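Local coordinates for protein transcriptional regulator ComR (PDB 6HU8) that probably binds DNA through a helix-turn-helix domain and acts as a peptide-responsive regulator of competence in streptococci, at residues Y54-K57 / S62-D65. Numbering follows the deposited sequence.
Sequences YIAK and SMAD
Ala56 and Met63 pack together where two successive helices of the Cro/C1-type helix-turn-helix domain meet. A short turn follows helix 49-59 and leads straight into helix 63-67. The CA atoms of Ala56 and Met63 lie 5.6 Å apart, a close approach that the small methyl of Ala56 permits. No hydrogen bond links the two segments.

The Met63 side chain runs along helix 49-59. Met63 CB stays 4.6 Å from Ala56 CB. CG sits beside the backbone N and anti to the carbonyl carbon (chi1 -85°). This brings Met63 CG to 3.8 Å from Ala56 CB, the one close side-chain contact of the pair. Met63 SD has already moved on, to 5.2 Å from Ala56 CB. The chain then bends at chi3 (-84°), and CE lies farther still from that methyl. The Met63 side chain also touches Leu49, Leu52 and Ser53 of helix 49-59. Ala56 is buried and also touches Leu66 of helix 63-67.

The methyl of Ala56 also faces backbone, with Ser62 C at 4.1 Å. Ser62 is the N-cap of helix 63-67. Ser62 N donates a hydrogen bond to Asp65 OD2 at 3.1 Å, nearly straight (166°), from above the carboxylate plane.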
loop_
_atom_site.group_PDB
_atom_site.type_symbol
_atom_site.label_atom_id
_atom_site.label_comp_id
_atom_site.label_asym_id
_atom_site.label_seq_id
_atom_site.Cartn_x
_atom_site.Cartn_y
_atom_site.Cartn_z
ATOM N N TYR A 54 19.647 -11.210 0.513
ATOM C CA TYR A 54 20.368 -10.676 -0.637
ATOM C C TYR A 54 21.815 -10.357 -0.251
ATOM O O TYR A 54 22.763 -10.721 -0.962
ATOM C CB TYR A 54 19.650 -9.429 -1.187
ATOM C CG TYR A 54 20.471 -8.673 -2.227
ATOM C CD1 TYR A 54 20.492 -9.090 -3.552
ATOM C CD2 TYR A 54 21.237 -7.568 -1.873
ATOM C CE1 TYR A 54 21.255 -8.421 -4.507
ATOM C CE2 TYR A 54 22.024 -6.873 -2.839
ATOM C CZ TYR A 54 22.019 -7.331 -4.136
ATOM O OH TYR A 54 22.742 -6.698 -5.092
ATOM N N ILE A 55 21.972 -9.674 0.882
ATOM C CA ILE A 55 23.276 -9.235 1.361
ATOM C C ILE A 55 24.176 -10.438 1.586
ATOM O O ILE A 55 25.361 -10.426 1.207
ATOM C CB ILE A 55 23.153 -8.406 2.671
ATOM C CG1 ILE A 55 22.545 -7.025 2.369
ATOM C CG2 ILE A 55 24.508 -8.256 3.362
ATOM C CD1 ILE A 55 22.202 -6.209 3.615
ATOM N N ALA A 56 23.611 -11.489 2.178
ATOM C CA ALA A 56 24.393 -12.691 2.434
ATOM C C ALA A 56 24.794 -13.356 1.119
ATOM O O ALA A 56 25.918 -13.830 0.986
ATOM C CB ALA A 56 23.621 -13.662 3.333
ATOM N N LYS A 57 23.891 -13.383 0.143
ATOM C CA LYS A 57 24.255 -13.936 -1.159
ATOM C C LYS A 57 25.413 -13.147 -1.798
ATOM O O LYS A 57 26.332 -13.732 -2.352
ATOM C CB LYS A 57 23.052 -13.959 -2.100
ATOM C CG LYS A 57 23.303 -14.755 -3.371
ATOM C CD LYS A 57 22.210 -14.561 -4.397
ATOM C CE LYS A 57 22.500 -15.363 -5.665
ATOM N NZ LYS A 57 21.244 -15.720 -6.397
ATOM N N SER A 62 26.317 -17.406 4.690
ATOM C CA SER A 62 24.939 -17.766 5.035
ATOM C C SER A 62 24.426 -16.703 5.995
ATOM O O SER A 62 25.219 -16.021 6.647
ATOM C CB SER A 62 24.846 -19.160 5.655
ATOM O OG SER A 62 24.977 -19.095 7.064
ATOM N N MET A 63 23.114 -16.562 6.093
ATOM C CA MET A 63 22.551 -15.497 6.904
ATOM C C MET A 63 22.892 -15.680 8.356
ATOM O O MET A 63 23.134 -14.706 9.052
ATOM C CB MET A 63 21.045 -15.425 6.720
ATOM C CG MET A 63 20.648 -14.588 5.505
ATOM S SD MET A 63 18.858 -14.537 5.328
ATOM C CE MET A 63 18.537 -16.072 4.432
ATOM N N ALA A 64 22.885 -16.930 8.814
ATOM C CA ALA A 64 23.348 -17.254 10.155
ATOM C C ALA A 64 24.750 -16.673 10.432
ATOM O O ALA A 64 25.016 -16.191 11.538
ATOM C CB ALA A 64 23.342 -18.752 10.350
ATOM N N ASP A 65 25.631 -16.695 9.428
ATOM C CA ASP A 65 26.985 -16.126 9.579
ATOM C C ASP A 65 26.925 -14.656 9.963
ATOM O O ASP A 65 27.615 -14.211 10.871
ATOM C CB ASP A 65 27.812 -16.241 8.284
ATOM C CG ASP A 65 28.078 -17.683 7.867
ATOM O OD1 ASP A 65 27.816 -18.597 8.680
ATOM O OD2 ASP A 65 28.566 -17.891 6.718
#